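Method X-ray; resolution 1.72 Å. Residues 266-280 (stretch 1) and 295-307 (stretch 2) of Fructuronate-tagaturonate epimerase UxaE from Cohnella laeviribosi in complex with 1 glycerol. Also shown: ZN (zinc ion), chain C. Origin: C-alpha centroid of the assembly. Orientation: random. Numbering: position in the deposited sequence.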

# COMPACT_ATOMS: atom_id res chain seq x y z
N VAL A 266 -2.76 16.55 4.93
CA VAL A 266 -2.15 15.24 5.09
C VAL A 266 -3.21 14.30 5.65
O VAL A 266 -3.89 14.63 6.62
CB VAL A 266 -0.92 15.27 6.02
CG1 VAL A 266 -0.48 13.85 6.36
CG2 VAL A 266 0.23 16.04 5.37
N ASP A 267 -3.36 13.14 5.03
CA ASP A 267 -4.28 12.13 5.52
C ASP A 267 -3.52 11.24 6.49
O ASP A 267 -2.57 10.56 6.09
CB ASP A 267 -4.87 11.32 4.36
CG ASP A 267 -5.81 12.13 3.50
OD1 ASP A 267 -6.47 13.07 4.01
OD2 ASP A 267 -5.88 11.83 2.29
N PHE A 268 -3.94 11.25 7.76
CA PHE A 268 -3.22 10.61 8.85
C PHE A 268 -3.92 9.30 9.17
O PHE A 268 -5.06 9.30 9.63
CB PHE A 268 -3.21 11.56 10.05
CG PHE A 268 -2.43 11.08 11.24
CD1 PHE A 268 -1.15 10.57 11.12
CD2 PHE A 268 -2.98 11.22 12.52
CE1 PHE A 268 -0.43 10.16 12.25
CE2 PHE A 268 -2.27 10.82 13.66
CZ PHE A 268 -0.99 10.28 13.52
N GLU A 269 -3.25 8.17 8.91
CA GLU A 269 -3.79 6.85 9.23
C GLU A 269 -3.13 6.32 10.49
O GLU A 269 -1.90 6.38 10.61
CB GLU A 269 -3.58 5.85 8.08
CG GLU A 269 -3.90 4.43 8.52
CD GLU A 269 -4.06 3.45 7.37
OE1 GLU A 269 -3.16 2.60 7.21
OE2 GLU A 269 -5.08 3.52 6.65
N ILE A 270 -3.93 5.83 11.42
CA ILE A 270 -3.41 5.20 12.63
C ILE A 270 -3.50 3.69 12.43
O ILE A 270 -4.57 3.15 12.17
CB ILE A 270 -4.17 5.66 13.88
CG1 ILE A 270 -3.87 7.14 14.11
CG2 ILE A 270 -3.74 4.83 15.08
CD1 ILE A 270 -4.94 7.86 14.88
N SER A 271 -2.36 3.01 12.56
CA SER A 271 -2.28 1.58 12.28
C SER A 271 -1.96 0.84 13.57
O SER A 271 -0.95 1.13 14.23
CB SER A 271 -1.24 1.31 11.19
OG SER A 271 -0.68 0.01 11.30
N ILE A 272 -2.83 -0.09 13.94
CA ILE A 272 -2.56 -1.00 15.04
C ILE A 272 -2.93 -2.41 14.58
O ILE A 272 -3.38 -3.24 15.37
CB ILE A 272 -3.34 -0.59 16.31
CG1 ILE A 272 -4.83 -0.43 16.01
CG2 ILE A 272 -2.78 0.71 16.89
CD1 ILE A 272 -5.64 -0.01 17.19
N ASP A 273 -2.72 -2.69 13.28
CA ASP A 273 -3.14 -3.95 12.70
C ASP A 273 -2.10 -5.05 12.82
O ASP A 273 -2.43 -6.22 12.60
CB ASP A 273 -3.51 -3.77 11.22
CG ASP A 273 -2.33 -3.38 10.38
OD1 ASP A 273 -1.96 -2.19 10.39
OD2 ASP A 273 -1.78 -4.27 9.70
N GLU A 274 -0.85 -4.71 13.16
CA GLU A 274 0.19 -5.71 13.40
C GLU A 274 0.39 -5.95 14.89
O GLU A 274 1.52 -6.03 15.38
CB GLU A 274 1.49 -5.29 12.72
CG GLU A 274 1.27 -4.83 11.28
CD GLU A 274 2.34 -5.30 10.32
OE1 GLU A 274 3.51 -4.89 10.50
OE2 GLU A 274 2.02 -6.07 9.39
N THR A 275 -0.72 -6.08 15.62
CA THR A 275 -0.74 -6.40 17.04
C THR A 275 -0.97 -7.90 17.21
O THR A 275 -1.56 -8.55 16.34
CB THR A 275 -1.84 -5.60 17.75
OG1 THR A 275 -1.54 -4.20 17.66
CG2 THR A 275 -1.95 -5.95 19.21
N LEU A 276 -0.49 -8.46 18.32
CA LEU A 276 -0.79 -9.86 18.60
C LEU A 276 -2.22 -10.03 19.09
O LEU A 276 -2.85 -11.06 18.82
CB LEU A 276 0.20 -10.43 19.61
CG LEU A 276 0.07 -11.94 19.84
CD1 LEU A 276 0.48 -12.73 18.59
CD2 LEU A 276 0.89 -12.38 21.05
N THR A 277 -2.76 -9.04 19.80
CA THR A 277 -4.15 -9.17 20.22
C THR A 277 -5.07 -8.44 19.24
O THR A 277 -4.72 -7.36 18.75
CB THR A 277 -4.35 -8.60 21.62
N PRO A 278 -6.24 -9.00 18.93
CA PRO A 278 -7.19 -8.28 18.08
C PRO A 278 -7.72 -7.03 18.77
O PRO A 278 -7.79 -6.95 19.99
CB PRO A 278 -8.31 -9.31 17.86
CG PRO A 278 -8.22 -10.23 19.05
CD PRO A 278 -6.75 -10.32 19.35
N THR A 279 -8.08 -6.03 17.96
CA THR A 279 -8.62 -4.80 18.51
C THR A 279 -10.10 -5.00 18.80
O THR A 279 -10.92 -5.08 17.87
CB THR A 279 -8.43 -3.63 17.55
OG1 THR A 279 -7.09 -3.60 17.05
CG2 THR A 279 -8.74 -2.32 18.25
N ALA A 280 -10.46 -5.07 20.08
CA ALA A 280 -11.86 -5.14 20.45
C ALA A 280 -12.57 -3.86 20.03
O ALA A 280 -12.00 -2.77 20.13
CB ALA A 280 -12.01 -5.34 21.96
ZN ZN C . -0.42 -3.00 8.19
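Stretch 2 (295-307) NVDIFSMAPRFIG

Stretch 2 lies alongside stretch 1 as a neighbouring parallel strand. The strand that begins at Asp267 and the short strand through Met301 run in the same direction, their axes approaching to 4.7 Å at a signed crossing angle of -20°, and the two stretches together bury 987 Å². Before the ladder begins, Asp267 places its CB over one face of the Phe299 ring, 3.9 Å from the centroid. Phe268 meets Val296 at its ring edge (CE2 to CG1, 4.1 Å), while a water accepts from Phe268 N (N to water O, 2.9 Å) and lies 3.1 Å from Asp297 O.

From here the backbones pair in parallel register. Phe268 O accepts from Phe299 N at 2.8 Å and, weakly, from Ser300 N at 3.5 Å. Glu269 pairs with Ser300, and because their side chains share a sheet face, Ser300 OG can donate to Glu269 OE2 at 2.6 Å. Ile270 points to the other face with Met301; its N and O reach past that partner in both directions, Ile270 N to Ser300 O at 3.0 Å and Ile270 O to Ala302 N at 2.8 Å. Its side chain packs against Met301 (CG2 to SD, 3.9 Å) and Ile298 (CD1 to CG1, 4.0 Å). Ser271 returns to the face of Glu269, opposite Ala302, whose O accepts from Ile272 N at 3.0 Å.

Asp273 OD2 binds the zinc ion at 2.4 Å, and its CB lies 3.5 Å from Pro303 O. The chain then loops around Arg304, the residue most covered by stretch 1; Thr275 O comes within 3.0 Å of Arg304 CD. Pro278 touches Ile306 (CG to CD1, 4.2 Å). Thr279 closes the contact with a reciprocal pair of hydrogen bonds, Thr279 N to Arg304 O at 2.7 Å and Arg304 N to Thr279 OG1 at 2.9 Å.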

# COMPACT_ATOMS: atom_id res chain seq x y z
N ASN A 295 -8.29 16.69 19.67
CA ASN A 295 -8.31 17.44 18.42
C ASN A 295 -7.46 16.81 17.33
O ASN A 295 -7.04 17.50 16.39
CB ASN A 295 -7.88 18.90 18.66
CG ASN A 295 -8.68 19.56 19.78
OD1 ASN A 295 -8.15 19.88 20.85
ND2 ASN A 295 -9.97 19.76 19.55
N VAL A 296 -7.21 15.51 17.40
CA VAL A 296 -6.44 14.82 16.37
C VAL A 296 -7.33 14.61 15.15
O VAL A 296 -8.48 14.18 15.28
CB VAL A 296 -5.89 13.49 16.90
CG1 VAL A 296 -5.25 12.69 15.77
CG2 VAL A 296 -4.88 13.73 18.04
N ASP A 297 -6.78 14.90 13.96
CA ASP A 297 -7.51 14.80 12.69
C ASP A 297 -7.14 13.47 12.05
O ASP A 297 -6.04 13.31 11.53
CB ASP A 297 -7.15 15.97 11.78
CG ASP A 297 -7.93 15.97 10.47
OD1 ASP A 297 -8.94 15.25 10.35
OD2 ASP A 297 -7.52 16.72 9.56
N ILE A 298 -8.06 12.51 12.09
CA ILE A 298 -7.80 11.14 11.66
C ILE A 298 -8.42 10.92 10.29
O ILE A 298 -9.61 11.20 10.10
CB ILE A 298 -8.36 10.14 12.68
CG1 ILE A 298 -7.84 10.48 14.09
CG2 ILE A 298 -8.05 8.71 12.27
CD1 ILE A 298 -8.50 9.66 15.21
N PHE A 299 -7.63 10.38 9.35
CA PHE A 299 -8.16 9.94 8.06
C PHE A 299 -8.74 8.54 8.18
O PHE A 299 -9.87 8.27 7.75
CB PHE A 299 -7.05 10.00 7.00
CG PHE A 299 -7.33 9.24 5.71
CD1 PHE A 299 -8.02 9.84 4.67
CD2 PHE A 299 -6.83 7.95 5.53
CE1 PHE A 299 -8.23 9.15 3.46
CE2 PHE A 299 -7.05 7.26 4.35
CZ PHE A 299 -7.75 7.86 3.31
N SER A 300 -8.00 7.64 8.83
CA SER A 300 -8.43 6.25 8.92
C SER A 300 -7.80 5.59 10.13
O SER A 300 -6.80 6.06 10.68
CB SER A 300 -8.08 5.48 7.64
OG SER A 300 -6.67 5.41 7.51
N MET A 301 -8.44 4.51 10.57
CA MET A 301 -7.96 3.66 11.65
C MET A 301 -7.88 2.24 11.12
O MET A 301 -8.84 1.75 10.52
CB MET A 301 -8.91 3.72 12.85
CG MET A 301 -8.50 2.85 14.01
SD MET A 301 -7.55 3.81 15.20
CE MET A 301 -8.76 5.15 15.55
N ALA A 302 -6.74 1.59 11.33
CA ALA A 302 -6.56 0.21 10.88
C ALA A 302 -6.49 -0.68 12.11
O ALA A 302 -5.42 -0.83 12.70
CB ALA A 302 -5.29 0.06 10.04
N PRO A 303 -7.61 -1.25 12.55
CA PRO A 303 -7.55 -2.16 13.70
C PRO A 303 -7.05 -3.53 13.27
O PRO A 303 -6.89 -3.82 12.08
CB PRO A 303 -9.00 -2.22 14.18
CG PRO A 303 -9.80 -1.97 12.93
CD PRO A 303 -8.98 -1.08 12.04
N ARG A 304 -6.74 -4.35 14.26
CA ARG A 304 -6.52 -5.77 14.03
C ARG A 304 -7.86 -6.46 14.22
O ARG A 304 -8.41 -6.48 15.33
CB ARG A 304 -5.47 -6.36 14.96
CG ARG A 304 -5.56 -7.89 14.98
CD ARG A 304 -4.22 -8.56 14.96
NE ARG A 304 -4.32 -9.94 15.41
CZ ARG A 304 -4.31 -10.99 14.59
NH1 ARG A 304 -4.20 -10.79 13.29
NH2 ARG A 304 -4.41 -12.22 15.07
N PHE A 305 -8.42 -6.99 13.14
CA PHE A 305 -9.71 -7.64 13.20
C PHE A 305 -9.60 -9.05 13.79
O PHE A 305 -8.56 -9.70 13.71
CB PHE A 305 -10.35 -7.71 11.81
CG PHE A 305 -10.61 -6.36 11.18
CD1 PHE A 305 -11.66 -5.59 11.61
CD2 PHE A 305 -9.82 -5.91 10.13
CE1 PHE A 305 -11.91 -4.37 11.04
CE2 PHE A 305 -10.07 -4.67 9.55
CZ PHE A 305 -11.11 -3.90 10.01
N ILE A 306 -10.71 -9.51 14.38
CA ILE A 306 -10.80 -10.88 14.82
C ILE A 306 -10.50 -11.83 13.66
O ILE A 306 -10.87 -11.56 12.51
CB ILE A 306 -12.19 -11.14 15.44
CG1 ILE A 306 -12.20 -12.47 16.17
CG2 ILE A 306 -13.28 -11.06 14.37
CD1 ILE A 306 -11.40 -12.44 17.44
N GLY A 307 -9.79 -12.92 13.94
CA GLY A 307 -9.31 -13.81 12.89
C GLY A 307 -7.91 -13.43 12.43
O GLY A 307 -7.15 -12.76 13.14
O HOH W 1 -5.83 13.33 8.48
O HOH W 2 -4.71 16.29 8.93
O HOH W 3 0.15 -4.75 6.80